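Local coordinates for cytidylyltransferase (Leptospira borgpetersenii serovar Hardjo-bovis, PDB 6OEW), which probably acts as a magnesium-dependent nucleotidyltransferase of the GT-A clan, transferring a cytidylyl group from CTP to an acceptor, at residues S21-G26 / T200-E205; I28-G33 / E205-L210; F133-F138 / F183-Y188; I101-T106 / I148-L153. One frame throughout, in Å; residues are numbered along the deposited sequence.

Contact 1: residues S21-G26 / T200-E205; sequences STRLPG and TIDTIE
Arg23 and Asp202 set the orientation of this contact: their side chains cross at about a right angle, and their CA atoms, 5.3 Å apart, mark the closest backbone approach. The arginine chain bends at chi3 (74°), putting NE aside; one face of the guanidinium is met by Asp202 CB. That carbon sits 3.3 Å above the guanidinium plane, offset toward its rim, and Asp202 CB is 3.5 Å from Arg23 NH1. Guanidinium and carboxylate planes are only 11° apart, yet Asp202 OD2 is 3.8 Å from Arg23 NH1 and well out of the guanidinium plane, so this long salt bridge is an attraction of charges with no N-H directed at the oxygen. The firmer polar partner of Asp202 is Lys27, paired with OD1. A bound magnesium ion lies about 4 Å from the Asp202 side chain, which places the contact beside the metal site. Beyond the aspartate, Arg23 NH2 comes within 3.5 Å of Thr203 CG2, the two side chains running alongside each other.

Leu24 packs partly on backbone: Leu24 CB lies 3.4 Å from Asp202 O, and CD2 rests on the carbonyl group of Thr203. Its apolar pairs are CD2 with Ile201 CG1 and Leu24 CD1 with Ile204 CD1 at 4.0 Å, the last two side chains again crossing at about a right angle.

Thr203 occupies the N-cap of helix 204-214, its OG1 accepting from Asp206 N. The contact therefore sets the start of that helix against the loop between strands 11-16 and 31-32, whose STRLPG sequence is consistent with the nucleotide-binding loop of cytidylyltransferases.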
# COMPACT_ATOMS: atom_id res chain seq x y z
N SER A 21 2.95 13.60 -5.87
CA SER A 21 2.59 12.39 -6.59
C SER A 21 2.27 12.71 -8.05
O SER A 21 1.80 13.80 -8.38
CB SER A 21 1.39 11.68 -5.92
OG SER A 21 0.27 12.55 -5.68
N THR A 22 2.49 11.72 -8.91
CA THR A 22 2.24 11.90 -10.33
C THR A 22 0.78 12.21 -10.60
O THR A 22 0.45 13.11 -11.40
CB THR A 22 2.68 10.65 -11.09
OG1 THR A 22 3.99 10.26 -10.66
CG2 THR A 22 2.71 10.91 -12.57
N ARG A 23 -0.13 11.49 -9.96
CA ARG A 23 -1.55 11.72 -10.11
C ARG A 23 -2.07 12.42 -8.86
O ARG A 23 -1.77 11.99 -7.73
CB ARG A 23 -2.29 10.41 -10.36
CG ARG A 23 -1.82 9.69 -11.62
CD ARG A 23 -2.76 8.56 -12.00
NE ARG A 23 -3.99 9.08 -12.58
CZ ARG A 23 -5.08 8.36 -12.81
NH1 ARG A 23 -5.10 7.06 -12.50
NH2 ARG A 23 -6.16 8.93 -13.34
N LEU A 24 -2.81 13.50 -9.08
CA LEU A 24 -3.44 14.29 -8.03
C LEU A 24 -2.44 14.68 -6.94
O LEU A 24 -2.62 14.33 -5.77
CB LEU A 24 -4.64 13.56 -7.44
CG LEU A 24 -5.66 14.41 -6.69
CD1 LEU A 24 -6.29 15.40 -7.66
CD2 LEU A 24 -6.74 13.52 -6.04
N PRO A 25 -1.38 15.41 -7.30
CA PRO A 25 -0.42 15.86 -6.28
C PRO A 25 -1.16 16.55 -5.13
O PRO A 25 -2.12 17.29 -5.35
CB PRO A 25 0.49 16.84 -7.05
CG PRO A 25 -0.30 17.21 -8.31
CD PRO A 25 -1.08 15.96 -8.63
N GLY A 26 -0.73 16.25 -3.89
CA GLY A 26 -1.34 16.81 -2.70
C GLY A 26 -2.41 15.93 -2.08
O GLY A 26 -2.91 16.26 -0.99
N THR A 200 -8.67 3.25 -4.94
CA THR A 200 -7.44 4.00 -4.80
C THR A 200 -7.74 5.47 -5.10
O THR A 200 -8.83 5.80 -5.60
CB THR A 200 -6.37 3.43 -5.74
OG1 THR A 200 -5.14 4.14 -5.59
CG2 THR A 200 -6.85 3.46 -7.16
N ILE A 201 -6.83 6.36 -4.72
CA ILE A 201 -7.07 7.80 -4.93
C ILE A 201 -6.04 8.32 -5.92
O ILE A 201 -4.84 8.44 -5.62
CB ILE A 201 -7.06 8.60 -3.61
CG1 ILE A 201 -7.26 10.09 -3.93
CG2 ILE A 201 -5.79 8.32 -2.77
CD1 ILE A 201 -7.93 10.84 -2.83
N ASP A 202 -6.52 8.61 -7.12
CA ASP A 202 -5.76 9.25 -8.17
C ASP A 202 -6.51 10.41 -8.82
O ASP A 202 -5.87 11.19 -9.53
CB ASP A 202 -5.39 8.25 -9.27
CG ASP A 202 -4.36 7.24 -8.81
OD1 ASP A 202 -3.25 7.67 -8.39
OD2 ASP A 202 -4.66 6.04 -8.90
N THR A 203 -7.81 10.54 -8.59
CA THR A 203 -8.61 11.62 -9.15
C THR A 203 -9.55 12.16 -8.09
O THR A 203 -9.77 11.54 -7.03
CB THR A 203 -9.46 11.15 -10.34
OG1 THR A 203 -10.37 10.15 -9.88
CG2 THR A 203 -8.59 10.58 -11.44
N ILE A 204 -10.16 13.31 -8.41
CA ILE A 204 -11.17 13.90 -7.54
C ILE A 204 -12.37 12.96 -7.40
O ILE A 204 -12.97 12.85 -6.32
CB ILE A 204 -11.59 15.28 -8.08
CG1 ILE A 204 -10.48 16.30 -7.85
CG2 ILE A 204 -12.89 15.74 -7.45
CD1 ILE A 204 -10.02 16.34 -6.43
N GLU A 205 -12.73 12.28 -8.49
CA GLU A 205 -13.83 11.33 -8.46
C GLU A 205 -13.52 10.15 -7.52
O GLU A 205 -14.41 9.63 -6.84
CB GLU A 205 -14.12 10.83 -9.87
CG GLU A 205 -14.67 11.90 -10.83
CD GLU A 205 -13.63 12.95 -11.26
OE1 GLU A 205 -12.42 12.62 -11.34
OE2 GLU A 205 -14.03 14.11 -11.51

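Contact 2: residues I28-G33 / E205-L210; sequences IALPFG and EDYETL
Phe32 and Leu210 mark the nearest backbone approach, yet their CA atoms are 8.6 Å apart, so strand 31-32 and the first turns of helix 204-214 meet through side chains bridging a wide backbone separation. Tyr207 does most of the bridging. Its CG is anti to the backbone N (chi1 -177°), and the ring beyond carries OH to Pro31 O at 2.5 Å, a very short hydrogen bond with the phenol as donor. The carbonyl oxygen Pro31 O lies near the tyrosine ring plane, at the edge, and is also 3.2 Å from Tyr207 CE1.

Leu30 takes one face of the same ring. Leu30 CD1 stands 3.8 Å from the Tyr207 centroid and only 4° off the ring normal, a CH-pi contact placed over the centre and not over the rim; Leu30 CB reaches Tyr207 CE1 at 3.9 Å. The proline contributes its CD, which packs against the hydroxyl oxygen.

The end of the Phe32 ring comes up to the helix at Leu210. Phe32 CE1 and CZ both come within 3.6 Å of Leu210 O, with the oxygen at the ring edge near its plane, and Phe32 CE1 approaches Leu210 CB at 3.8 Å. Phe32 is itself buried, making an edge-to-face pair with Phe40 of helix 37-45 and touching Lys211 and Ile214 farther along helix 204-214.

Chemically, one polar bond is embedded in an otherwise apolar interface: the leucine over its face restricts the tyrosine ring, while a backbone carbonyl takes the phenol proton. The unusual shortness of that bond is doubtful as evidence of its strength.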
# COMPACT_ATOMS: atom_id res chain seq x y z
N ILE A 28 -2.49 13.12 -0.54
CA ILE A 28 -2.30 12.46 0.75
C ILE A 28 -2.61 13.39 1.91
O ILE A 28 -2.86 12.91 3.02
CB ILE A 28 -0.87 11.90 0.88
CG1 ILE A 28 0.18 13.01 0.86
CG2 ILE A 28 -0.62 10.82 -0.19
CD1 ILE A 28 1.60 12.49 1.13
N ALA A 29 -2.63 14.70 1.67
CA ALA A 29 -2.96 15.70 2.67
C ALA A 29 -4.41 16.16 2.61
O ALA A 29 -4.79 17.07 3.35
CB ALA A 29 -2.01 16.92 2.53
N LEU A 30 -5.22 15.58 1.73
CA LEU A 30 -6.62 15.98 1.64
C LEU A 30 -7.38 15.58 2.91
O LEU A 30 -7.13 14.51 3.50
CB LEU A 30 -7.29 15.33 0.44
CG LEU A 30 -7.01 15.90 -0.94
CD1 LEU A 30 -7.53 14.95 -2.00
CD2 LEU A 30 -7.71 17.25 -1.03
N PRO A 31 -8.34 16.40 3.33
CA PRO A 31 -9.19 16.04 4.46
C PRO A 31 -9.92 14.73 4.18
O PRO A 31 -10.43 14.52 3.08
CB PRO A 31 -10.18 17.21 4.57
CG PRO A 31 -9.50 18.35 3.89
CD PRO A 31 -8.64 17.76 2.81
N PHE A 32 -9.95 13.86 5.19
CA PHE A 32 -10.58 12.54 5.03
C PHE A 32 -11.04 12.07 6.41
O PHE A 32 -10.21 11.88 7.31
CB PHE A 32 -9.59 11.55 4.40
CG PHE A 32 -10.25 10.32 3.81
CD1 PHE A 32 -11.24 10.44 2.85
CD2 PHE A 32 -9.88 9.05 4.23
CE1 PHE A 32 -11.85 9.32 2.31
CE2 PHE A 32 -10.48 7.91 3.68
CZ PHE A 32 -11.46 8.04 2.72
N GLY A 33 -12.34 11.91 6.59
CA GLY A 33 -12.85 11.66 7.93
C GLY A 33 -12.43 12.79 8.84
O GLY A 33 -12.50 13.97 8.47
N GLU A 205 -12.73 12.28 -8.49
CA GLU A 205 -13.83 11.33 -8.46
C GLU A 205 -13.52 10.15 -7.52
O GLU A 205 -14.41 9.63 -6.84
CB GLU A 205 -14.12 10.83 -9.87
CG GLU A 205 -14.67 11.90 -10.83
CD GLU A 205 -13.63 12.95 -11.26
OE1 GLU A 205 -12.42 12.62 -11.34
OE2 GLU A 205 -14.03 14.11 -11.51
N ASP A 206 -12.26 9.71 -7.48
CA ASP A 206 -11.87 8.68 -6.51
C ASP A 206 -12.11 9.18 -5.10
O ASP A 206 -12.66 8.46 -4.24
CB ASP A 206 -10.39 8.33 -6.65
CG ASP A 206 -10.07 7.52 -7.89
OD1 ASP A 206 -10.98 6.93 -8.50
OD2 ASP A 206 -8.87 7.48 -8.24
N TYR A 207 -11.64 10.40 -4.83
CA TYR A 207 -11.80 11.05 -3.54
C TYR A 207 -13.26 11.11 -3.11
O TYR A 207 -13.58 10.82 -1.96
CB TYR A 207 -11.20 12.46 -3.64
CG TYR A 207 -11.19 13.30 -2.38
CD1 TYR A 207 -10.73 12.78 -1.15
CD2 TYR A 207 -11.59 14.62 -2.42
CE1 TYR A 207 -10.72 13.59 0.00
CE2 TYR A 207 -11.57 15.42 -1.29
CZ TYR A 207 -11.13 14.91 -0.08
OH TYR A 207 -11.13 15.75 1.02
N GLU A 208 -14.14 11.54 -4.02
CA GLU A 208 -15.56 11.62 -3.70
C GLU A 208 -16.12 10.25 -3.35
O GLU A 208 -16.92 10.10 -2.42
CB GLU A 208 -16.33 12.21 -4.88
CG GLU A 208 -15.91 13.63 -5.29
CD GLU A 208 -16.57 14.11 -6.59
OE1 GLU A 208 -17.11 13.28 -7.35
OE2 GLU A 208 -16.54 15.33 -6.84
N THR A 209 -15.73 9.24 -4.13
CA THR A 209 -16.12 7.85 -3.86
C THR A 209 -15.66 7.41 -2.48
O THR A 209 -16.43 6.83 -1.70
CB THR A 209 -15.51 6.94 -4.93
OG1 THR A 209 -16.03 7.30 -6.22
CG2 THR A 209 -15.82 5.44 -4.64
N LEU A 210 -14.39 7.64 -2.18
CA LEU A 210 -13.84 7.20 -0.90
C LEU A 210 -14.48 7.96 0.25
O LEU A 210 -14.73 7.39 1.32
CB LEU A 210 -12.32 7.40 -0.90
CG LEU A 210 -11.55 6.50 -1.87
CD1 LEU A 210 -10.15 7.01 -2.04
CD2 LEU A 210 -11.52 5.05 -1.36

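Contact 3: residues F133-F138 / F183-Y188; sequences FLTNCF and FKFFEY
Phe133 and Phe185 begin a parallel strand pair at the border of the mixed GT-A sheet, where 185-187 is an outermost strand of the chain. Each residue bridges directly to its counterpart, Phe133 to Phe185, Leu134 to Phe186 and Thr135 to Glu187, and the strand axes run 21° apart. Four backbone bonds join them: Phe133 N to Lys184 O, Phe186 N to Phe133 O, Thr135 N to Phe186 O, and Tyr188 N to Thr135 O, this last at 2.8 Å.

On the face bearing Phe133, Thr135 and Phe185, an aromatic cluster forms. The Phe133 and Phe185 rings lie side by side, pointing the same way with planes 20° apart, but are slid so far that they barely overlap; Phe133 CD2 and Phe185 CD1 touch at 3.6 Å. Phe138 closes the group in a T-shaped stack, its face receiving the edge of Phe185, with centroids 5.6 Å apart and planes at 88°. Thr135 CG2 meets Phe185 CZ at 3.8 Å. Val176 of helix 174-178 packs on both Phe133 and Phe185.

On the other face, Leu134 CD1 rests 4.0 Å from Phe186 CB. Where the strands end, Thr135 OG1 accepts from Cys137 N in an ST turn. Glu187 OE2 accepts from Gln139 N, and a water whose O is 2.8 Å from Glu187 OE2 lies 2.9 Å from Phe138 N, linking the two.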
# COMPACT_ATOMS: atom_id res chain seq x y z
N PHE A 133 8.40 -13.65 -2.88
CA PHE A 133 7.56 -12.55 -3.35
C PHE A 133 6.10 -12.99 -3.35
O PHE A 133 5.74 -13.95 -4.04
CB PHE A 133 8.00 -12.14 -4.75
CG PHE A 133 7.40 -10.85 -5.24
CD1 PHE A 133 8.14 -9.70 -5.22
CD2 PHE A 133 6.11 -10.82 -5.74
CE1 PHE A 133 7.61 -8.49 -5.70
CE2 PHE A 133 5.56 -9.62 -6.22
CZ PHE A 133 6.30 -8.46 -6.18
N LEU A 134 5.27 -12.30 -2.57
CA LEU A 134 3.84 -12.57 -2.50
C LEU A 134 3.11 -11.27 -2.85
O LEU A 134 3.39 -10.23 -2.27
CB LEU A 134 3.43 -13.07 -1.11
CG LEU A 134 1.94 -13.37 -0.88
CD1 LEU A 134 1.45 -14.48 -1.80
CD2 LEU A 134 1.59 -13.66 0.57
N THR A 135 2.17 -11.35 -3.80
CA THR A 135 1.37 -10.17 -4.18
C THR A 135 -0.10 -10.56 -4.28
O THR A 135 -0.44 -11.72 -4.53
CB THR A 135 1.85 -9.56 -5.53
OG1 THR A 135 1.02 -8.45 -5.91
CG2 THR A 135 1.83 -10.59 -6.65
N ASN A 136 -0.98 -9.58 -4.05
CA ASN A 136 -2.39 -9.72 -4.37
C ASN A 136 -2.80 -8.79 -5.51
O ASN A 136 -4.00 -8.59 -5.74
CB ASN A 136 -3.25 -9.43 -3.12
CG ASN A 136 -3.29 -7.93 -2.77
OD1 ASN A 136 -2.57 -7.10 -3.38
ND2 ASN A 136 -4.13 -7.57 -1.80
N CYS A 137 -1.83 -8.20 -6.22
CA CYS A 137 -2.21 -7.22 -7.23
C CYS A 137 -1.45 -7.42 -8.54
O CYS A 137 -1.28 -6.45 -9.30
CB CYS A 137 -2.01 -5.79 -6.68
SG CYS A 137 -0.33 -5.39 -6.14
N PHE A 138 -0.99 -8.64 -8.83
CA PHE A 138 -0.61 -8.99 -10.19
C PHE A 138 -1.89 -9.35 -10.92
O PHE A 138 -2.54 -8.48 -11.51
CB PHE A 138 0.41 -10.12 -10.20
CG PHE A 138 0.96 -10.44 -11.57
CD1 PHE A 138 1.61 -9.48 -12.32
CD2 PHE A 138 0.86 -11.73 -12.08
CE1 PHE A 138 2.12 -9.79 -13.57
CE2 PHE A 138 1.37 -12.04 -13.33
CZ PHE A 138 2.00 -11.07 -14.07
N PHE A 183 11.55 -16.29 -10.07
CA PHE A 183 11.49 -16.03 -8.64
C PHE A 183 10.53 -17.00 -7.96
O PHE A 183 9.70 -17.64 -8.60
CB PHE A 183 11.03 -14.60 -8.36
CG PHE A 183 11.89 -13.56 -8.99
CD1 PHE A 183 13.01 -13.08 -8.33
CD2 PHE A 183 11.58 -13.04 -10.24
CE1 PHE A 183 13.81 -12.11 -8.91
CE2 PHE A 183 12.38 -12.07 -10.82
CZ PHE A 183 13.50 -11.61 -10.16
N LYS A 184 10.66 -17.10 -6.64
CA LYS A 184 9.71 -17.89 -5.84
C LYS A 184 8.49 -16.99 -5.62
O LYS A 184 8.27 -16.41 -4.55
CB LYS A 184 10.38 -18.39 -4.56
CG LYS A 184 11.63 -19.23 -4.88
CD LYS A 184 12.28 -19.82 -3.65
CE LYS A 184 13.40 -20.79 -4.02
NZ LYS A 184 13.95 -21.43 -2.81
N PHE A 185 7.67 -16.93 -6.67
CA PHE A 185 6.59 -15.97 -6.86
C PHE A 185 5.25 -16.62 -6.55
O PHE A 185 4.99 -17.74 -7.00
CB PHE A 185 6.61 -15.48 -8.31
CG PHE A 185 5.51 -14.50 -8.67
CD1 PHE A 185 5.66 -13.14 -8.42
CD2 PHE A 185 4.35 -14.93 -9.30
CE1 PHE A 185 4.66 -12.23 -8.76
CE2 PHE A 185 3.34 -14.04 -9.65
CZ PHE A 185 3.50 -12.68 -9.38
N PHE A 186 4.40 -15.93 -5.79
CA PHE A 186 3.08 -16.46 -5.43
C PHE A 186 2.07 -15.34 -5.33
O PHE A 186 2.43 -14.19 -5.04
CB PHE A 186 3.14 -17.25 -4.13
CG PHE A 186 3.88 -18.50 -4.29
CD1 PHE A 186 3.27 -19.60 -4.85
CD2 PHE A 186 5.24 -18.56 -3.99
CE1 PHE A 186 3.98 -20.76 -5.06
CE2 PHE A 186 5.95 -19.72 -4.18
CZ PHE A 186 5.32 -20.81 -4.72
N GLU A 187 0.81 -15.70 -5.53
CA GLU A 187 -0.27 -14.72 -5.56
C GLU A 187 -1.37 -15.06 -4.57
O GLU A 187 -1.64 -16.23 -4.29
CB GLU A 187 -0.85 -14.61 -6.96
CG GLU A 187 0.18 -14.20 -8.01
CD GLU A 187 -0.47 -14.00 -9.36
OE1 GLU A 187 -0.37 -14.90 -10.22
OE2 GLU A 187 -1.11 -12.95 -9.52
N TYR A 188 -2.04 -14.03 -4.10
CA TYR A 188 -3.05 -14.17 -3.06
C TYR A 188 -4.40 -13.70 -3.59
O TYR A 188 -4.56 -12.49 -3.87
CB TYR A 188 -2.62 -13.40 -1.82
CG TYR A 188 -3.47 -13.67 -0.61
CD1 TYR A 188 -3.26 -14.81 0.17
CD2 TYR A 188 -4.50 -12.81 -0.28
CE1 TYR A 188 -4.06 -15.06 1.28
CE2 TYR A 188 -5.31 -13.06 0.82
CZ TYR A 188 -5.07 -14.17 1.59
OH TYR A 188 -5.88 -14.38 2.66
O HOH W 1 -5.42 -10.81 -5.98
O HOH W 2 -1.93 -11.11 -7.55

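Contact 4: residues I101-T106 / I148-L153; sequences IIVRLT and IEIFTL
Ile102, Arg104 and Phe151 bury the largest areas where strands 101-106 and 149-152 pair antiparallel, their axes at 158°. Ile102 and Phe151 form a hydrogen-bonded pair: Ile102 N reaches Phe151 O at 2.8 Å, and Phe151 N returns to Ile102 O at 3.0 Å. The phenylalanine CG stands between its backbone N and carbonyl carbon (chi1 43°), and the ring beyond lies beside the opposing strand. Phe151 CE1 touches Ile102 CG2 at 3.9 Å, while CE2 meets Arg104 CB at the same distance.

Arg104 runs extended from CG to NE alongside Glu149. Arg104 NH1 donates to Glu149 OE1 at 3.0 Å on the syn side, 17° from the carboxylate plane, within a buried salt bridge. Arg104 NH2 donates to Gln16 OE1, and a water hydrogen-bonds both Glu149 OE1 and Arg104 O. The backbone bond from Arg104 N to Glu149 O is firm, whereas its return, Glu149 N to Arg104 O, is weak at 3.4 Å.

On the opposite face, Val103 CG2 packs on Ile150 CG1. Strand 149-152 thus runs antiparallel between strands 101-106 and 133-135, which are parallel to each other, as in the GT-A fold.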
# COMPACT_ATOMS: atom_id res chain seq x y z
N ILE A 101 11.59 -8.81 6.08
CA ILE A 101 10.41 -9.04 5.24
C ILE A 101 9.72 -7.70 5.01
O ILE A 101 9.15 -7.12 5.95
CB ILE A 101 9.45 -10.05 5.87
CG1 ILE A 101 10.18 -11.35 6.20
CG2 ILE A 101 8.31 -10.33 4.91
CD1 ILE A 101 10.71 -12.08 5.00
N ILE A 102 9.74 -7.22 3.78
CA ILE A 102 9.17 -5.92 3.44
C ILE A 102 7.71 -6.06 3.01
O ILE A 102 7.40 -6.74 2.02
CB ILE A 102 9.99 -5.23 2.35
CG1 ILE A 102 11.37 -4.88 2.91
CG2 ILE A 102 9.23 -3.98 1.85
CD1 ILE A 102 12.47 -4.83 1.86
N VAL A 103 6.81 -5.37 3.70
CA VAL A 103 5.43 -5.22 3.22
C VAL A 103 5.36 -3.86 2.53
O VAL A 103 5.44 -2.81 3.18
CB VAL A 103 4.40 -5.34 4.35
CG1 VAL A 103 2.98 -5.20 3.77
CG2 VAL A 103 4.57 -6.67 5.08
N ARG A 104 5.27 -3.88 1.21
CA ARG A 104 5.26 -2.65 0.43
C ARG A 104 3.83 -2.17 0.21
O ARG A 104 3.03 -2.90 -0.38
CB ARG A 104 5.94 -2.85 -0.92
CG ARG A 104 5.92 -1.51 -1.67
CD ARG A 104 5.98 -1.68 -3.13
NE ARG A 104 6.07 -0.40 -3.86
CZ ARG A 104 5.93 -0.36 -5.18
NH1 ARG A 104 5.67 -1.50 -5.80
NH2 ARG A 104 6.05 0.78 -5.85
N LEU A 105 3.53 -0.96 0.69
CA LEU A 105 2.26 -0.29 0.47
C LEU A 105 2.54 1.09 -0.09
O LEU A 105 3.64 1.63 0.09
CB LEU A 105 1.44 -0.11 1.75
CG LEU A 105 1.18 -1.35 2.60
CD1 LEU A 105 0.42 -0.93 3.87
CD2 LEU A 105 0.41 -2.40 1.82
N THR A 106 1.52 1.67 -0.72
CA THR A 106 1.64 3.02 -1.25
C THR A 106 0.51 3.87 -0.66
O THR A 106 -0.59 3.37 -0.37
CB THR A 106 1.55 3.04 -2.78
OG1 THR A 106 0.23 2.69 -3.19
CG2 THR A 106 2.56 2.07 -3.40
N ILE A 148 -1.15 -5.10 -1.96
CA ILE A 148 -0.15 -5.50 -0.98
C ILE A 148 0.87 -6.35 -1.71
O ILE A 148 0.50 -7.28 -2.43
CB ILE A 148 -0.78 -6.29 0.18
CG1 ILE A 148 -1.81 -5.42 0.93
CG2 ILE A 148 0.31 -6.82 1.11
CD1 ILE A 148 -2.84 -6.23 1.83
N GLU A 149 2.14 -6.02 -1.54
CA GLU A 149 3.25 -6.82 -2.02
C GLU A 149 4.17 -7.08 -0.84
O GLU A 149 4.38 -6.20 -0.01
CB GLU A 149 4.02 -6.10 -3.16
CG GLU A 149 3.12 -5.82 -4.34
CD GLU A 149 3.58 -4.64 -5.18
OE1 GLU A 149 3.98 -3.60 -4.60
OE2 GLU A 149 3.52 -4.76 -6.42
N ILE A 150 4.66 -8.31 -0.74
CA ILE A 150 5.55 -8.73 0.33
C ILE A 150 6.75 -9.41 -0.30
O ILE A 150 6.60 -10.34 -1.10
CB ILE A 150 4.85 -9.69 1.30
CG1 ILE A 150 3.52 -9.06 1.78
CG2 ILE A 150 5.77 -9.97 2.46
CD1 ILE A 150 2.67 -10.01 2.68
N PHE A 151 7.95 -8.97 0.08
CA PHE A 151 9.14 -9.63 -0.44
C PHE A 151 10.28 -9.51 0.55
O PHE A 151 10.28 -8.66 1.45
CB PHE A 151 9.53 -9.08 -1.81
CG PHE A 151 9.46 -7.57 -1.89
CD1 PHE A 151 10.53 -6.79 -1.47
CD2 PHE A 151 8.33 -6.95 -2.39
CE1 PHE A 151 10.47 -5.39 -1.56
CE2 PHE A 151 8.26 -5.57 -2.47
CZ PHE A 151 9.32 -4.79 -2.06
N THR A 152 11.26 -10.41 0.39
CA THR A 152 12.42 -10.46 1.26
C THR A 152 13.38 -9.33 0.93
O THR A 152 13.41 -8.81 -0.19
CB THR A 152 13.17 -11.79 1.15
OG1 THR A 152 13.71 -11.95 -0.17
CG2 THR A 152 12.25 -12.98 1.48
N LEU A 153 14.17 -8.94 1.93
CA LEU A 153 15.27 -8.03 1.66
C LEU A 153 16.19 -8.60 0.59
O LEU A 153 16.70 -7.87 -0.26
CB LEU A 153 16.04 -7.75 2.95
CG LEU A 153 17.33 -6.95 2.82
CD1 LEU A 153 17.03 -5.51 2.52
CD2 LEU A 153 18.12 -7.11 4.11
O HOH W 3 2.01 -2.56 -2.96

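How the contacts relate
From the N terminus, the chain leaves strand 11-16 through 21-26 and 28-33, whose partners come only at 200-205 and 205-210. Contacts 1 and 2 thus close loops of over 170 residues; they cross, share Glu205, and touch where Ile201 packs on Tyr207 and Leu210. Nested inside both loops are contacts 3 and 4, which also cross each other: 101-106 awaits 148-153, and 133-138 awaits 183-188. These two meet in one sheet, where Leu134 O lies 2.7 Å from Ile150 N, a probable hydrogen bond. Contacts 3 and 4 therefore assemble one side of the central sheet, while contacts 1 and 2, across the chain's centre, tie the N-terminal loop region to helix 204-214.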